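Long-range contacts in ribonucleoside triphosphate reductase (PDB 1L1L), which catalyses the reduction of ribonucleoside triphosphates to deoxyribonucleoside triphosphates, as a monomeric, allosterically regulated class II enzyme dependent on vitamin B12: residues R125-Y129 / Q142-M148; K128-I134 / D456-R461; F150-F154 / I304-I308; L234-H238 / V284-N289. All blocks are in the same frame, centred on the assembly; numbering follows the deposited sequence.

Contact 1: R125-Y129 / Q142-M148; sequences RPQKY and QEKAVSM
Q127 and A145 pair through their backbones as an antiparallel hydrogen-bonded pair. A145 N donates to Q127 O at 2.8 Å, nearly straight at 168°. The return bond, Q127 N to A145 O, is longer at 3.2 Å. Weaker CA-H...O contacts flank them, such as K144 CA to Q127 O.

The polar side chains meet at two places. K128 and Q142 lie alongside each other on the exposed side. K128 is extended beyond CG, while Q142 bends at chi2 (-45°). NZ of K128 reaches OE1 of Q142 at 3.1 Å and approaches nearly along the C=O axis. The second place is buried. Y129 OH lies 2.7 Å from S147 OG, within hydrogen-bonding distance, and S147 OG is at the edge of the ring, in its plane. Both oxygens have further partners: Y129 OH bonds to S151 OG, and S147 OG to D236 OD2.

Apolar contacts gather at the Y129 ring and at two points beyond it. M148 CG sits over one face, 4.1 Å from the Y129 centroid, as a CH-pi contact. It gets there because CG is anti to the backbone N (chi1 -170°). A145 CB touches the ring edge, 4.0 Å from Y129 CE1. M148 SD rests against Q127 CB at 3.9 Å, so the methionine lies between Q127 and Y129. P126 CG and V146 CG2 pack side by side at 4.1 Å.

A type I turn from A145 to M148 then leads into helix 148-158. This is a short, weakly bonded antiparallel pair, like a beta hairpin with a long loop.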
loop_
_atom_site.group_PDB
_atom_site.type_symbol
_atom_site.label_atom_id
_atom_site.label_comp_id
_atom_site.label_asym_id
_atom_site.label_seq_id
_atom_site.Cartn_x
_atom_site.Cartn_y
_atom_site.Cartn_z
ATOM N N ARG A 125 -19.793 -1.618 8.684
ATOM C CA ARG A 125 -21.135 -1.404 9.203
ATOM C C ARG A 125 -22.079 -1.452 8.008
ATOM O O ARG A 125 -21.706 -1.051 6.901
ATOM C CB ARG A 125 -21.253 -0.042 9.879
ATOM C CG ARG A 125 -20.939 1.138 8.973
ATOM C CD ARG A 125 -21.393 2.444 9.618
ATOM N NE ARG A 125 -20.867 3.633 8.946
ATOM C CZ ARG A 125 -19.711 4.220 9.254
ATOM N NH1 ARG A 125 -18.953 3.732 10.229
ATOM N NH2 ARG A 125 -19.314 5.299 8.588
ATOM N N PRO A 126 -23.314 -1.942 8.209
ATOM C CA PRO A 126 -24.249 -1.998 7.081
ATOM C C PRO A 126 -24.319 -0.639 6.390
ATOM O O PRO A 126 -24.373 0.398 7.049
ATOM C CB PRO A 126 -25.561 -2.396 7.748
ATOM C CG PRO A 126 -25.081 -3.296 8.871
ATOM C CD PRO A 126 -23.922 -2.502 9.431
ATOM N N GLN A 127 -24.294 -0.644 5.064
ATOM C CA GLN A 127 -24.343 0.596 4.296
ATOM C C GLN A 127 -25.059 0.362 2.977
ATOM O O GLN A 127 -25.232 -0.778 2.547
ATOM C CB GLN A 127 -22.922 1.093 3.972
ATOM C CG GLN A 127 -22.081 1.494 5.152
ATOM C CD GLN A 127 -20.673 1.895 4.740
ATOM O OE1 GLN A 127 -20.488 2.758 3.880
ATOM N NE2 GLN A 127 -19.675 1.271 5.356
ATOM N N LYS A 128 -25.455 1.451 2.330
ATOM C CA LYS A 128 -26.114 1.363 1.033
ATOM C C LYS A 128 -25.023 1.298 -0.036
ATOM O O LYS A 128 -23.954 1.892 0.127
ATOM C CB LYS A 128 -26.978 2.603 0.788
ATOM C CG LYS A 128 -26.180 3.884 0.689
ATOM C CD LYS A 128 -27.061 5.091 0.427
ATOM C CE LYS A 128 -26.216 6.355 0.261
ATOM N NZ LYS A 128 -27.044 7.574 0.015
ATOM N N TYR A 129 -25.285 0.575 -1.120
ATOM C CA TYR A 129 -24.316 0.465 -2.204
ATOM C C TYR A 129 -24.296 1.766 -2.996
ATOM O O TYR A 129 -23.282 2.122 -3.610
ATOM C CB TYR A 129 -24.679 -0.686 -3.144
ATOM C CG TYR A 129 -24.230 -2.043 -2.665
ATOM C CD1 TYR A 129 -24.848 -2.676 -1.583
ATOM C CD2 TYR A 129 -23.166 -2.694 -3.288
ATOM C CE1 TYR A 129 -24.408 -3.924 -1.138
ATOM C CE2 TYR A 129 -22.725 -3.933 -2.856
ATOM C CZ TYR A 129 -23.344 -4.543 -1.780
ATOM O OH TYR A 129 -22.861 -5.751 -1.347
ATOM N N GLN A 142 -30.540 3.114 -2.545
ATOM C CA GLN A 142 -30.432 3.661 -1.195
ATOM C C GLN A 142 -30.691 2.668 -0.067
ATOM O O GLN A 142 -30.757 3.062 1.095
ATOM C CB GLN A 142 -31.387 4.845 -1.041
ATOM C CG GLN A 142 -31.405 5.764 -2.244
ATOM C CD GLN A 142 -30.014 6.073 -2.752
ATOM O OE1 GLN A 142 -29.195 6.664 -2.044
ATOM N NE2 GLN A 142 -29.735 5.667 -3.984
ATOM N N GLU A 143 -30.827 1.389 -0.402
ATOM C CA GLU A 143 -31.086 0.359 0.599
ATOM C C GLU A 143 -29.811 -0.178 1.250
ATOM O O GLU A 143 -28.926 -0.690 0.567
ATOM C CB GLU A 143 -31.863 -0.794 -0.036
ATOM C CG GLU A 143 -32.141 -1.948 0.908
ATOM C CD GLU A 143 -33.005 -3.017 0.272
ATOM O OE1 GLU A 143 -33.258 -4.048 0.931
ATOM O OE2 GLU A 143 -33.429 -2.825 -0.887
ATOM N N LYS A 144 -29.737 -0.079 2.576
ATOM C CA LYS A 144 -28.574 -0.546 3.327
ATOM C C LYS A 144 -28.487 -2.069 3.394
ATOM O O LYS A 144 -29.496 -2.752 3.580
ATOM C CB LYS A 144 -28.603 0.028 4.747
ATOM C CG LYS A 144 -28.502 1.543 4.804
ATOM C CD LYS A 144 -28.266 2.026 6.229
ATOM C CE LYS A 144 -28.096 3.531 6.284
ATOM N NZ LYS A 144 -27.683 3.980 7.643
ATOM N N ALA A 145 -27.272 -2.593 3.249
ATOM C CA ALA A 145 -27.044 -4.029 3.282
ATOM C C ALA A 145 -25.805 -4.378 4.091
ATOM O O ALA A 145 -24.812 -3.651 4.070
ATOM C CB ALA A 145 -26.903 -4.564 1.867
ATOM N N VAL A 146 -25.868 -5.497 4.799
ATOM C CA VAL A 146 -24.753 -5.955 5.611
ATOM C C VAL A 146 -23.523 -6.274 4.762
ATOM O O VAL A 146 -22.392 -6.143 5.224
ATOM C CB VAL A 146 -25.135 -7.216 6.398
ATOM C CG1 VAL A 146 -23.929 -7.762 7.131
ATOM C CG2 VAL A 146 -26.254 -6.889 7.375
ATOM N N SER A 147 -23.760 -6.682 3.520
ATOM C CA SER A 147 -22.689 -7.058 2.601
ATOM C C SER A 147 -21.909 -5.901 1.971
ATOM O O SER A 147 -20.799 -6.103 1.487
ATOM C CB SER A 147 -23.266 -7.916 1.472
ATOM O OG SER A 147 -24.117 -7.130 0.652
ATOM N N MET A 148 -22.475 -4.700 1.973
ATOM C CA MET A 148 -21.808 -3.565 1.345
ATOM C C MET A 148 -20.314 -3.361 1.668
ATOM O O MET A 148 -19.476 -3.412 0.767
ATOM C CB MET A 148 -22.587 -2.276 1.623
ATOM C CG MET A 148 -22.112 -1.063 0.816
ATOM S SD MET A 148 -20.472 -0.437 1.341
ATOM C CE MET A 148 -20.334 1.082 0.338
HETATM O O HOH W 1 -24.400 2.880 7.426
HETATM O O HOH W 2 -27.795 -1.109 -1.523
#

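Contact 2: K128-I134 / D456-R461; sequences KYGDSKI and DWEISR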
loop_
_atom_site.group_PDB
_atom_site.type_symbol
_atom_site.label_atom_id
_atom_site.label_comp_id
_atom_site.label_asym_id
_atom_site.label_seq_id
_atom_site.Cartn_x
_atom_site.Cartn_y
_atom_site.Cartn_z
ATOM N N LYS A 128 -25.455 1.451 2.330
ATOM C CA LYS A 128 -26.114 1.363 1.033
ATOM C C LYS A 128 -25.023 1.298 -0.036
ATOM O O LYS A 128 -23.954 1.892 0.127
ATOM C CB LYS A 128 -26.978 2.603 0.788
ATOM C CG LYS A 128 -26.180 3.884 0.689
ATOM C CD LYS A 128 -27.061 5.091 0.427
ATOM C CE LYS A 128 -26.216 6.355 0.261
ATOM N NZ LYS A 128 -27.044 7.574 0.015
ATOM N N TYR A 129 -25.285 0.575 -1.120
ATOM C CA TYR A 129 -24.316 0.465 -2.204
ATOM C C TYR A 129 -24.296 1.766 -2.996
ATOM O O TYR A 129 -23.282 2.122 -3.610
ATOM C CB TYR A 129 -24.679 -0.686 -3.144
ATOM C CG TYR A 129 -24.230 -2.043 -2.665
ATOM C CD1 TYR A 129 -24.848 -2.676 -1.583
ATOM C CD2 TYR A 129 -23.166 -2.694 -3.288
ATOM C CE1 TYR A 129 -24.408 -3.924 -1.138
ATOM C CE2 TYR A 129 -22.725 -3.933 -2.856
ATOM C CZ TYR A 129 -23.344 -4.543 -1.780
ATOM O OH TYR A 129 -22.861 -5.751 -1.347
ATOM N N GLY A 130 -25.426 2.470 -2.978
ATOM C CA GLY A 130 -25.529 3.716 -3.709
ATOM C C GLY A 130 -25.414 3.435 -5.191
ATOM O O GLY A 130 -25.387 2.273 -5.599
ATOM N N ASP A 131 -25.350 4.487 -6.002
ATOM C CA ASP A 131 -25.233 4.316 -7.445
ATOM C C ASP A 131 -23.779 4.032 -7.802
ATOM O O ASP A 131 -23.012 4.942 -8.118
ATOM C CB ASP A 131 -25.720 5.571 -8.177
ATOM C CG ASP A 131 -25.744 5.394 -9.690
ATOM O OD1 ASP A 131 -26.243 4.348 -10.158
ATOM O OD2 ASP A 131 -25.276 6.304 -10.411
ATOM N N SER A 132 -23.416 2.757 -7.748
ATOM C CA SER A 132 -22.058 2.332 -8.042
ATOM C C SER A 132 -22.082 1.289 -9.148
ATOM O O SER A 132 -23.146 0.788 -9.518
ATOM C CB SER A 132 -21.420 1.733 -6.785
ATOM O OG SER A 132 -21.521 2.621 -5.681
ATOM N N LYS A 133 -20.905 0.961 -9.669
ATOM C CA LYS A 133 -20.795 -0.037 -10.729
ATOM C C LYS A 133 -21.314 -1.396 -10.268
ATOM O O LYS A 133 -21.894 -2.148 -11.055
ATOM C CB LYS A 133 -19.339 -0.151 -11.190
ATOM C CG LYS A 133 -18.971 0.813 -12.322
ATOM C CD LYS A 133 -19.449 2.237 -12.046
ATOM C CE LYS A 133 -19.173 3.151 -13.233
ATOM N NZ LYS A 133 -19.754 2.603 -14.494
ATOM N N ILE A 134 -21.101 -1.702 -8.992
ATOM C CA ILE A 134 -21.562 -2.960 -8.418
ATOM C C ILE A 134 -22.765 -2.711 -7.510
ATOM O O ILE A 134 -22.682 -1.950 -6.547
ATOM C CB ILE A 134 -20.457 -3.638 -7.588
ATOM C CG1 ILE A 134 -19.266 -3.978 -8.485
ATOM C CG2 ILE A 134 -21.006 -4.890 -6.926
ATOM C CD1 ILE A 134 -18.081 -4.564 -7.742
ATOM N N ASP A 456 -15.414 3.859 -9.256
ATOM C CA ASP A 456 -16.613 3.017 -9.303
ATOM C C ASP A 456 -17.636 3.164 -8.175
ATOM O O ASP A 456 -18.827 2.948 -8.390
ATOM C CB ASP A 456 -16.223 1.537 -9.394
ATOM C CG ASP A 456 -15.389 1.215 -10.625
ATOM O OD1 ASP A 456 -15.597 1.832 -11.694
ATOM O OD2 ASP A 456 -14.527 0.328 -10.530
ATOM N N TRP A 457 -17.191 3.511 -6.974
ATOM C CA TRP A 457 -18.119 3.633 -5.855
ATOM C C TRP A 457 -18.598 5.038 -5.574
ATOM O O TRP A 457 -17.809 5.987 -5.529
ATOM C CB TRP A 457 -17.505 3.047 -4.585
ATOM C CG TRP A 457 -17.210 1.609 -4.725
ATOM C CD1 TRP A 457 -16.125 1.052 -5.327
ATOM C CD2 TRP A 457 -18.040 0.523 -4.302
ATOM N NE1 TRP A 457 -16.225 -0.315 -5.308
ATOM C CE2 TRP A 457 -17.392 -0.667 -4.683
ATOM C CE3 TRP A 457 -19.272 0.440 -3.640
ATOM C CZ2 TRP A 457 -17.930 -1.929 -4.424
ATOM C CZ3 TRP A 457 -19.807 -0.816 -3.383
ATOM C CH2 TRP A 457 -19.136 -1.980 -3.773
ATOM N N GLU A 458 -19.903 5.165 -5.359
ATOM C CA GLU A 458 -20.491 6.460 -5.089
ATOM C C GLU A 458 -19.848 7.136 -3.893
ATOM O O GLU A 458 -19.487 8.307 -3.954
ATOM C CB GLU A 458 -21.989 6.329 -4.826
ATOM C CG GLU A 458 -22.657 7.683 -4.630
ATOM C CD GLU A 458 -24.113 7.569 -4.243
ATOM O OE1 GLU A 458 -24.395 7.120 -3.108
ATOM O OE2 GLU A 458 -24.973 7.929 -5.077
ATOM N N ILE A 459 -19.709 6.397 -2.800
ATOM C CA ILE A 459 -19.131 6.959 -1.591
ATOM C C ILE A 459 -17.718 7.505 -1.807
ATOM O O ILE A 459 -17.329 8.489 -1.180
ATOM C CB ILE A 459 -19.120 5.917 -0.452
ATOM C CG1 ILE A 459 -18.686 6.590 0.848
ATOM C CG2 ILE A 459 -18.208 4.743 -0.817
ATOM C CD1 ILE A 459 -18.782 5.693 2.062
ATOM N N SER A 460 -16.954 6.868 -2.691
ATOM C CA SER A 460 -15.592 7.322 -2.972
ATOM C C SER A 460 -15.643 8.630 -3.772
ATOM O O SER A 460 -14.909 9.579 -3.481
ATOM C CB SER A 460 -14.824 6.257 -3.765
ATOM O OG SER A 460 -14.742 5.031 -3.046
ATOM N N ARG A 461 -16.509 8.675 -4.781
ATOM C CA ARG A 461 -16.645 9.876 -5.601
ATOM C C ARG A 461 -16.999 11.087 -4.738
ATOM O O ARG A 461 -16.380 12.151 -4.850
ATOM C CB ARG A 461 -17.726 9.685 -6.678
ATOM C CG ARG A 461 -17.356 8.691 -7.780
ATOM C CD ARG A 461 -18.266 8.827 -9.010
ATOM N NE ARG A 461 -19.648 8.437 -8.749
ATOM C CZ ARG A 461 -20.156 7.238 -9.013
ATOM N NH1 ARG A 461 -19.400 6.293 -9.556
ATOM N NH2 ARG A 461 -21.427 6.978 -8.727
HETATM O O HOH W 3 -21.080 3.740 -2.273
#
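E458 opens helix 458-467 and meets the loop 128-134 at S132. This is a helix N-terminus, with W457 at the N-cap position, held by a loop from a distant part of the chain.

At K128, CE passes obliquely by E458 OE1. NZ is near that oxygen but beyond a salt bridge; its hydrogen bond goes to Q142 OE1. Y129 CD2 then touches W457 CZ3 at 3.8 Å; the two side chains run side by side. G130 follows, with its CA 3.6 Å from E458 OE1.

D131 centres an inverse gamma turn. Its carbonyl O takes a bond from R461 NH2 at 2.7 Å. NH2 lies nearly in line with the C=O of D131, and that oxygen sits 17° out of the guanidinium plane. R461 NH1 is bonded to Y455 O, which helps to fix the group.

With OG of S132 anti to its carbonyl carbon (chi1 -53°), the hydroxyl donates to Y129 O and accepts E458 N at 3.0 Å, almost straight at 171°. It thus satisfies an N-H at the start of the helix. K133 N bonds to D456 O at 3.1 Å. The K133 chain crosses the D456 side chain at about a right angle, and D456 OD2 makes a salt bridge to K159.

I134 CD1 lies 4.2 Å from W457 CZ2, while the I134 carbonyl O is buried with no hydrogen-bond partner in the model.

Contact 3: F150-F154 / I304-I308; sequences FSFLF and ICNLI. Unlike the reference sequence in segment 150-154: F152 (reference Cys).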
loop_
_atom_site.group_PDB
_atom_site.type_symbol
_atom_site.label_atom_id
_atom_site.label_comp_id
_atom_site.label_asym_id
_atom_site.label_seq_id
_atom_site.Cartn_x
_atom_site.Cartn_y
_atom_site.Cartn_z
ATOM N N PHE A 150 -18.150 -5.282 2.860
ATOM C CA PHE A 150 -17.352 -6.442 2.486
ATOM C C PHE A 150 -17.167 -6.470 0.977
ATOM O O PHE A 150 -16.129 -6.920 0.477
ATOM C CB PHE A 150 -18.037 -7.736 2.934
ATOM C CG PHE A 150 -18.245 -7.827 4.416
ATOM C CD1 PHE A 150 -17.190 -8.173 5.258
ATOM C CD2 PHE A 150 -19.484 -7.541 4.970
ATOM C CE1 PHE A 150 -17.366 -8.234 6.640
ATOM C CE2 PHE A 150 -19.674 -7.596 6.357
ATOM C CZ PHE A 150 -18.613 -7.941 7.193
ATOM N N SER A 151 -18.191 -6.010 0.262
ATOM C CA SER A 151 -18.130 -5.972 -1.197
ATOM C C SER A 151 -17.101 -4.935 -1.626
ATOM O O SER A 151 -16.360 -5.149 -2.596
ATOM C CB SER A 151 -19.496 -5.614 -1.785
ATOM O OG SER A 151 -20.422 -6.664 -1.571
ATOM N N PHE A 152 -17.080 -3.813 -0.909
ATOM C CA PHE A 152 -16.146 -2.725 -1.195
ATOM C C PHE A 152 -14.728 -3.249 -1.006
ATOM O O PHE A 152 -13.871 -3.114 -1.887
ATOM C CB PHE A 152 -16.379 -1.549 -0.244
ATOM C CG PHE A 152 -15.450 -0.395 -0.484
ATOM C CD1 PHE A 152 -15.733 0.548 -1.477
ATOM C CD2 PHE A 152 -14.245 -0.299 0.206
ATOM C CE1 PHE A 152 -14.827 1.564 -1.778
ATOM C CE2 PHE A 152 -13.332 0.713 -0.092
ATOM C CZ PHE A 152 -13.622 1.642 -1.083
ATOM N N LEU A 153 -14.479 -3.846 0.158
ATOM C CA LEU A 153 -13.160 -4.395 0.440
ATOM C C LEU A 153 -12.750 -5.457 -0.587
ATOM O O LEU A 153 -11.625 -5.430 -1.102
ATOM C CB LEU A 153 -13.133 -4.988 1.852
ATOM C CG LEU A 153 -11.859 -5.716 2.277
ATOM C CD1 LEU A 153 -11.443 -5.250 3.645
ATOM C CD2 LEU A 153 -12.110 -7.204 2.271
ATOM N N PHE A 154 -13.662 -6.386 -0.879
ATOM C CA PHE A 154 -13.435 -7.476 -1.830
ATOM C C PHE A 154 -13.048 -6.901 -3.206
ATOM O O PHE A 154 -12.088 -7.336 -3.845
ATOM C CB PHE A 154 -14.730 -8.298 -1.952
ATOM C CG PHE A 154 -14.565 -9.671 -2.580
ATOM C CD1 PHE A 154 -13.317 -10.176 -2.926
ATOM C CD2 PHE A 154 -15.690 -10.470 -2.795
ATOM C CE1 PHE A 154 -13.184 -11.448 -3.477
ATOM C CE2 PHE A 154 -15.572 -11.743 -3.344
ATOM C CZ PHE A 154 -14.314 -12.239 -3.688
ATOM N N ILE A 304 -14.179 -12.617 8.426
ATOM C CA ILE A 304 -14.753 -12.615 7.090
ATOM C C ILE A 304 -13.840 -11.793 6.168
ATOM O O ILE A 304 -13.501 -12.241 5.079
ATOM C CB ILE A 304 -16.184 -12.042 7.107
ATOM C CG1 ILE A 304 -17.136 -13.064 7.758
ATOM C CG2 ILE A 304 -16.658 -11.730 5.697
ATOM C CD1 ILE A 304 -18.541 -12.531 7.986
ATOM N N CYS A 305 -13.428 -10.611 6.620
ATOM C CA CYS A 305 -12.531 -9.767 5.817
ATOM C C CYS A 305 -11.230 -10.499 5.526
ATOM O O CYS A 305 -10.690 -10.417 4.416
ATOM C CB CYS A 305 -12.222 -8.461 6.541
ATOM S SG CYS A 305 -13.603 -7.348 6.604
ATOM N N ASN A 306 -10.725 -11.223 6.521
ATOM C CA ASN A 306 -9.498 -11.979 6.358
ATOM C C ASN A 306 -9.664 -13.106 5.350
ATOM O O ASN A 306 -8.762 -13.362 4.554
ATOM C CB ASN A 306 -9.041 -12.587 7.690
ATOM C CG ASN A 306 -8.588 -11.539 8.704
ATOM O OD1 ASN A 306 -8.152 -11.893 9.808
ATOM N ND2 ASN A 306 -8.690 -10.245 8.343
ATOM N N LEU A 307 -10.803 -13.800 5.413
ATOM C CA LEU A 307 -11.084 -14.916 4.510
ATOM C C LEU A 307 -11.132 -14.403 3.069
ATOM O O LEU A 307 -10.686 -15.077 2.142
ATOM C CB LEU A 307 -12.420 -15.569 4.867
ATOM C CG LEU A 307 -12.428 -16.403 6.160
ATOM C CD1 LEU A 307 -13.858 -16.825 6.525
ATOM C CD2 LEU A 307 -11.536 -17.618 5.971
ATOM N N ILE A 308 -11.688 -13.212 2.912
ATOM C CA ILE A 308 -11.784 -12.574 1.601
ATOM C C ILE A 308 -10.368 -12.263 1.100
ATOM O O ILE A 308 -9.985 -12.650 -0.017
ATOM C CB ILE A 308 -12.626 -11.278 1.698
ATOM C CG1 ILE A 308 -14.079 -11.634 2.038
ATOM C CG2 ILE A 308 -12.554 -10.485 0.375
ATOM C CD1 ILE A 308 -15.003 -10.439 2.238
#
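I308 meets F154 and L153 in the tight part of this helix pair. Its CG2 is 3.4 Å from F154 CD1 and 3.8 Å from L153 CD2. This methyl branch, anti to the backbone N of I308, fits between the two side chains. The other branch reaches the opposite way along the helix, and its CD1 touches F150 CB at 4.1 Å.

F150 and I304 form a second close point. The side chains cross at about a right angle, with I304 CG2 3.6 Å from F150 CD1. F150 turns its ring toward helix 304-308 although its CB does not point there.

The looser side lies around C305. Its SG makes a sulfur-aromatic contact with F150, 4.9 Å from the ring centroid and oblique to the ring, 68° off the normal. L153 CD1 comes only to 4.2 Å from the same sulfur. This side is loose but not wet: all six touching residues are buried, and I124 and F165 also pack on this corner. No hydrogen bond joins the two segments; the contact between them is made by van der Waals packing.

The axes of segments 150-154 and 304-308 pass 10.2 Å apart and run in roughly the same direction, 28° from each other. Helix 148-158 links parallel strands 119-123 and 162-166 in a beta-alpha-beta crossover. Helix 298-313 leads into the next parallel strand, 322-327. Such neighbouring, similarly directed helices belong to the outer layer of the ten-stranded alpha-beta barrel of ribonucleotide reductases.

Contact 4: L234-H238 / V284-N289; sequences LIDLH and VNEVLN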
loop_
_atom_site.group_PDB
_atom_site.type_symbol
_atom_site.label_atom_id
_atom_site.label_comp_id
_atom_site.label_asym_id
_atom_site.label_seq_id
_atom_site.Cartn_x
_atom_site.Cartn_y
_atom_site.Cartn_z
ATOM N N LEU A 234 -24.534 -14.315 -0.709
ATOM C CA LEU A 234 -24.350 -15.237 0.408
ATOM C C LEU A 234 -24.507 -14.549 1.767
ATOM O O LEU A 234 -25.164 -15.077 2.670
ATOM C CB LEU A 234 -22.967 -15.883 0.343
ATOM C CG LEU A 234 -22.615 -16.732 1.567
ATOM C CD1 LEU A 234 -23.626 -17.875 1.708
ATOM C CD2 LEU A 234 -21.208 -17.276 1.432
ATOM N N ILE A 235 -23.891 -13.378 1.913
ATOM C CA ILE A 235 -23.967 -12.631 3.157
ATOM C C ILE A 235 -25.370 -12.081 3.427
ATOM O O ILE A 235 -25.945 -12.319 4.495
ATOM C CB ILE A 235 -22.964 -11.450 3.158
ATOM C CG1 ILE A 235 -21.527 -11.979 3.201
ATOM C CG2 ILE A 235 -23.229 -10.548 4.345
ATOM C CD1 ILE A 235 -20.461 -10.901 2.983
ATOM N N ASP A 236 -25.924 -11.353 2.463
ATOM C CA ASP A 236 -27.243 -10.754 2.629
ATOM C C ASP A 236 -28.396 -11.741 2.892
ATOM O O ASP A 236 -29.453 -11.336 3.392
ATOM C CB ASP A 236 -27.589 -9.865 1.421
ATOM C CG ASP A 236 -26.738 -8.590 1.348
ATOM O OD1 ASP A 236 -26.411 -8.018 2.404
ATOM O OD2 ASP A 236 -26.412 -8.144 0.226
ATOM N N LEU A 237 -28.201 -13.019 2.567
ATOM C CA LEU A 237 -29.244 -14.024 2.785
ATOM C C LEU A 237 -29.320 -14.467 4.241
ATOM O O LEU A 237 -30.180 -15.269 4.614
ATOM C CB LEU A 237 -29.012 -15.255 1.910
ATOM C CG LEU A 237 -29.319 -15.135 0.415
ATOM C CD1 LEU A 237 -29.081 -16.485 -0.243
ATOM C CD2 LEU A 237 -30.762 -14.681 0.210
ATOM N N HIS A 238 -28.407 -13.962 5.063
ATOM C CA HIS A 238 -28.397 -14.320 6.471
ATOM C C HIS A 238 -29.217 -13.322 7.282
ATOM O O HIS A 238 -29.419 -13.520 8.478
ATOM C CB HIS A 238 -26.958 -14.348 7.011
ATOM C CG HIS A 238 -26.174 -15.561 6.612
ATOM N ND1 HIS A 238 -25.688 -15.752 5.337
ATOM C CD2 HIS A 238 -25.785 -16.642 7.327
ATOM C CE1 HIS A 238 -25.034 -16.897 5.284
ATOM N NE2 HIS A 238 -25.078 -17.459 6.479
ATOM N N VAL A 284 -16.775 -18.421 4.925
ATOM C CA VAL A 284 -17.507 -17.206 5.250
ATOM C C VAL A 284 -18.928 -17.558 5.692
ATOM O O VAL A 284 -19.554 -16.850 6.494
ATOM C CB VAL A 284 -17.561 -16.256 4.017
ATOM C CG1 VAL A 284 -18.631 -15.206 4.188
ATOM C CG2 VAL A 284 -16.207 -15.587 3.844
ATOM N N ASN A 285 -19.443 -18.660 5.162
ATOM C CA ASN A 285 -20.792 -19.073 5.515
ATOM C C ASN A 285 -20.760 -19.659 6.932
ATOM O O ASN A 285 -21.661 -19.415 7.730
ATOM C CB ASN A 285 -21.304 -20.093 4.495
ATOM C CG ASN A 285 -22.803 -20.294 4.573
ATOM O OD1 ASN A 285 -23.578 -19.332 4.682
ATOM N ND2 ASN A 285 -23.225 -21.549 4.507
ATOM N N GLU A 286 -19.711 -20.410 7.248
ATOM C CA GLU A 286 -19.593 -20.997 8.579
ATOM C C GLU A 286 -19.583 -19.909 9.649
ATOM O O GLU A 286 -20.363 -19.959 10.604
ATOM C CB GLU A 286 -18.322 -21.838 8.701
ATOM C CG GLU A 286 -18.363 -23.124 7.900
ATOM C CD GLU A 286 -17.168 -24.018 8.170
ATOM O OE1 GLU A 286 -16.032 -23.614 7.833
ATOM O OE2 GLU A 286 -17.370 -25.124 8.726
ATOM N N VAL A 287 -18.700 -18.925 9.491
ATOM C CA VAL A 287 -18.618 -17.832 10.452
ATOM C C VAL A 287 -19.991 -17.219 10.665
ATOM O O VAL A 287 -20.366 -16.887 11.792
ATOM C CB VAL A 287 -17.659 -16.713 9.972
ATOM C CG1 VAL A 287 -17.736 -15.526 10.921
ATOM C CG2 VAL A 287 -16.238 -17.246 9.888
ATOM N N LEU A 288 -20.743 -17.064 9.580
ATOM C CA LEU A 288 -22.074 -16.486 9.677
ATOM C C LEU A 288 -23.067 -17.468 10.316
ATOM O O LEU A 288 -23.829 -17.086 11.202
ATOM C CB LEU A 288 -22.574 -16.061 8.297
ATOM C CG LEU A 288 -21.866 -14.856 7.664
ATOM C CD1 LEU A 288 -22.246 -14.735 6.196
ATOM C CD2 LEU A 288 -22.248 -13.589 8.422
ATOM N N ASN A 289 -23.051 -18.722 9.867
ATOM C CA ASN A 289 -23.957 -19.740 10.409
ATOM C C ASN A 289 -23.688 -19.990 11.897
ATOM O O ASN A 289 -24.622 -20.070 12.694
ATOM C CB ASN A 289 -23.823 -21.067 9.645
ATOM C CG ASN A 289 -24.487 -21.033 8.275
ATOM O OD1 ASN A 289 -25.257 -20.122 7.963
ATOM N ND2 ASN A 289 -24.202 -22.046 7.457
#
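I235 and L288 form the apolar centre. Their side chains cross at about a right angle, with I235 CG1 4.1 Å from L288 CD1. L234 extends this patch, its CD2 lying 4.3 Å from V284 CG1. These are loose van der Waals contacts.

Further out, L288 packs on one face of the H238 ring. Its CB lies 3.7 Å from the ring centroid, as a CH-pi contact, and its CD1 covers the same face near ND1 and CE1. On the flank, L234 CD1 approaches N285 OD1 at 3.3 Å.

The polar edge is built on H238. ND1 donates to L234 O at 2.8 Å, with that oxygen in the ring plane. This bond back to its own helix end fixes how the ring is turned. On the far side NE2 donates to N289 OD1 at 3.1 Å, and this oxygen leaves the ring plane somewhat. Both bonds are bent, ND1 to L234 O at 134° and NE2 to N289 OD1 at 136°. If both donations hold, the ring probably carries both protons. N289 OD1 also accepts I182 N, and N285 ND2 donates to I182 O, so both asparagines are tied to the chain at I182.

Helices 224-236 and 275-289 thus meet at their C-terminal ends, in the insertion domain of B12-dependent ribonucleotide reductases. Helix 298-313 packs behind V284 and L288, while strands 183-187 and 249-253 lie against L234.

Contacts 3 and 4 are buried, while contacts 1 and 2 are only partly buried and rich in polar bonds. Contact 3 is apolar, with no hydrogen bond between its segments; contact 4 adds a polar edge at H238. Contacts 1 and 2 share K128 and Y129; contact 1 pairs two short strands, contact 2 docks a loop on a helix start. Helix 148-158 begins in contact 1 and supplies one side of contact 3. Its F152 meets W457 of contact 2 edge to face. Contact 4 adjoins contact 3 through L288 and I304, and contact 1 through D236 and S147. Contacts 2 and 4 do not touch. Contact 3 is nearest the chain's centre, contact 4 farthest.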